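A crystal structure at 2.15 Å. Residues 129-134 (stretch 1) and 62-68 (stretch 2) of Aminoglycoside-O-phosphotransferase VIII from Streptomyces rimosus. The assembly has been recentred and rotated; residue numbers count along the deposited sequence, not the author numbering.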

# COMPACT_ATOMS: atom_id res chain seq x y z
N GLU A 129 -4.93 -15.15 -12.62
CA GLU A 129 -6.25 -15.54 -13.15
C GLU A 129 -7.20 -15.97 -12.07
O GLU A 129 -8.38 -16.06 -12.35
CB GLU A 129 -6.19 -16.64 -14.24
CG GLU A 129 -5.12 -16.44 -15.34
CD GLU A 129 -5.30 -17.35 -16.55
OE1 GLU A 129 -6.08 -18.35 -16.46
OE2 GLU A 129 -4.67 -17.07 -17.62
N ARG A 130 -6.73 -16.26 -10.85
CA ARG A 130 -7.64 -16.48 -9.75
C ARG A 130 -8.08 -15.15 -9.12
O ARG A 130 -9.02 -15.11 -8.36
CB ARG A 130 -7.06 -17.33 -8.61
CG ARG A 130 -6.35 -18.65 -8.97
CD ARG A 130 -6.85 -19.25 -10.28
NE ARG A 130 -7.20 -20.64 -10.05
CZ ARG A 130 -6.34 -21.63 -9.89
NH1 ARG A 130 -5.01 -21.41 -10.00
NH2 ARG A 130 -6.81 -22.83 -9.66
N CYS A 131 -7.43 -14.05 -9.44
CA CYS A 131 -7.57 -12.87 -8.60
C CYS A 131 -8.76 -12.11 -9.09
O CYS A 131 -8.85 -11.81 -10.25
CB CYS A 131 -6.33 -11.98 -8.73
SG CYS A 131 -6.50 -10.50 -7.72
N PRO A 132 -9.70 -11.77 -8.21
CA PRO A 132 -10.80 -10.98 -8.79
C PRO A 132 -10.51 -9.52 -9.10
O PRO A 132 -11.37 -8.83 -9.61
CB PRO A 132 -11.92 -11.03 -7.72
CG PRO A 132 -11.45 -11.96 -6.66
CD PRO A 132 -10.01 -12.36 -6.91
N PHE A 133 -9.37 -8.99 -8.72
CA PHE A 133 -9.29 -7.54 -8.68
C PHE A 133 -8.37 -7.19 -9.78
O PHE A 133 -7.39 -7.85 -9.94
CB PHE A 133 -8.80 -7.06 -7.32
CG PHE A 133 -9.60 -7.60 -6.18
CD1 PHE A 133 -10.91 -7.16 -5.98
CD2 PHE A 133 -9.10 -8.61 -5.39
CE1 PHE A 133 -11.66 -7.70 -4.99
CE2 PHE A 133 -9.86 -9.19 -4.42
CZ PHE A 133 -11.14 -8.74 -4.21
N ASP A 134 -8.65 -6.11 -10.48
CA ASP A 134 -7.87 -5.66 -11.60
C ASP A 134 -7.27 -4.29 -11.19
O ASP A 134 -8.00 -3.35 -10.95
CB ASP A 134 -8.88 -5.41 -12.78
CG ASP A 134 -8.22 -5.20 -14.11
OD1 ASP A 134 -6.98 -5.22 -14.24
OD2 ASP A 134 -8.96 -5.01 -15.08
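Stretch 2 (62-68) AERLVWL

Stretch 2 (62-68) is a segment of a longer helix that packs side-on against the irregular chain of stretch 1, whose first two residues, Glu129 and Arg130, end a 3-10 segment before the backbone opens into a loop. The helix is held by its own backbone bonds, Val66 N to Ala62 O (3.1 Å), Trp67 N to Glu63 O (3.2 Å) and Leu68 N to Arg64 O (2.9 Å). The two segments run in opposite senses in register: Cys131 has its CA 8.4 Å from the CA of Trp67, and Phe133 has its CA 7.7 Å from the CA of Arg64, so moving forward along the loop means moving back about one helical turn. No hydrogen bond crosses between them; the 346 Å² of buried surface, both sides summed, is gained through ring and apolar contacts.

Glu129 lies out of reach of the helix. Arg130 approaches through its backbone, with its O 3.9 Å from Trp67 NE1, while the end of its side chain leads away. At Cys131 the chain is extended (phi/psi -88/128) and meets the outer part of the indole: Cys131 CA is 3.6 Å from Trp67 CZ2, and Cys131 SG is 3.7 Å from Trp67 CH2, lying obliquely to the six-membered ring at 4.2 Å from its centroid. The same sulfur accepts a hydrogen bond from Phe133 N (3.4 Å to Cys131 SG, 168° at the hydrogen), which ties the turn together beside the tryptophan. Pro132, at phi/psi -75/-7, places its CD over one face of the indole: Pro132 CD stands 3.6 Å from the centroid of the five-membered ring of Trp67, 20° off the normal, a CH-pi contact that brings Pro132 CD to 3.4 Å from Trp67 NE1.

Phe133 returns to an extended conformation (-111/142) and points toward the helix, where its m rotamer sets the ring among Glu63, Arg64 and Trp67, burying 116 Å², the largest share of any residue here. Arg64 covers one face, its CG 3.6 Å from the Phe133 ring centroid and only 5° off the normal; farther along, Arg64 NH1 lies 3.5 Å from Phe133 CD1, which sits over a face of the guanidinium. Near the ring plane, Phe133 CE2 meets Trp67 CB at 3.9 Å, and the Phe133 edge is directed at the indole face in an offset edge-to-face pair, with planes at 80°. Phe133 CZ reaches Glu63 O at 3.7 Å. Asp134 then points away, and the contact ends.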

# COMPACT_ATOMS: atom_id res chain seq x y z
N ALA A 62 -11.83 -4.01 2.14
CA ALA A 62 -12.46 -5.15 2.84
C ALA A 62 -12.46 -6.41 1.97
O ALA A 62 -11.95 -7.44 2.37
CB ALA A 62 -13.88 -4.79 3.28
N GLU A 63 -12.95 -6.29 0.75
CA GLU A 63 -13.07 -7.41 -0.21
C GLU A 63 -11.74 -7.95 -0.51
O GLU A 63 -11.59 -9.14 -0.57
CB GLU A 63 -13.64 -6.92 -1.55
CG GLU A 63 -15.12 -6.72 -1.43
CD GLU A 63 -15.80 -6.21 -2.69
OE1 GLU A 63 -15.12 -5.74 -3.61
OE2 GLU A 63 -17.05 -6.36 -2.72
N ARG A 64 -10.75 -7.05 -0.65
CA ARG A 64 -9.40 -7.48 -0.97
C ARG A 64 -8.76 -8.20 0.17
O ARG A 64 -8.03 -9.23 -0.01
CB ARG A 64 -8.53 -6.31 -1.41
CG ARG A 64 -8.90 -5.87 -2.82
CD ARG A 64 -8.46 -4.48 -3.20
NE ARG A 64 -8.71 -4.14 -4.60
CZ ARG A 64 -9.94 -3.96 -5.09
NH1 ARG A 64 -11.02 -4.12 -4.35
NH2 ARG A 64 -10.09 -3.64 -6.35
N LEU A 65 -8.96 -7.65 1.33
CA LEU A 65 -8.39 -8.25 2.56
C LEU A 65 -8.85 -9.73 2.83
O LEU A 65 -8.09 -10.63 3.33
CB LEU A 65 -8.76 -7.33 3.73
CG LEU A 65 -7.79 -6.50 4.60
CD1 LEU A 65 -6.45 -6.17 4.17
CD2 LEU A 65 -8.40 -5.22 5.11
N VAL A 66 -10.13 -9.95 2.62
CA VAL A 66 -10.77 -11.23 2.83
C VAL A 66 -10.26 -12.21 1.82
O VAL A 66 -10.02 -13.38 2.12
CB VAL A 66 -12.32 -11.04 2.66
CG1 VAL A 66 -12.98 -12.37 2.52
CG2 VAL A 66 -12.99 -10.26 3.82
N TRP A 67 -10.12 -11.76 0.57
CA TRP A 67 -9.63 -12.67 -0.43
C TRP A 67 -8.18 -13.01 -0.20
O TRP A 67 -7.81 -14.19 -0.22
CB TRP A 67 -9.87 -12.12 -1.81
CG TRP A 67 -9.29 -12.93 -2.87
CD1 TRP A 67 -9.84 -14.05 -3.48
CD2 TRP A 67 -7.99 -12.74 -3.49
NE1 TRP A 67 -9.04 -14.51 -4.47
CE2 TRP A 67 -7.87 -13.80 -4.50
CE3 TRP A 67 -6.95 -11.84 -3.32
CZ2 TRP A 67 -6.74 -13.95 -5.30
CZ3 TRP A 67 -5.84 -11.96 -4.16
CH2 TRP A 67 -5.72 -13.03 -5.11
N LEU A 68 -7.38 -12.01 0.13
CA LEU A 68 -6.01 -12.28 0.51
C LEU A 68 -5.79 -13.31 1.67
O LEU A 68 -4.87 -14.15 1.65
CB LEU A 68 -5.33 -10.97 0.83
CG LEU A 68 -4.44 -10.19 -0.14
CD1 LEU A 68 -4.09 -10.73 -1.52
CD2 LEU A 68 -4.75 -8.70 -0.12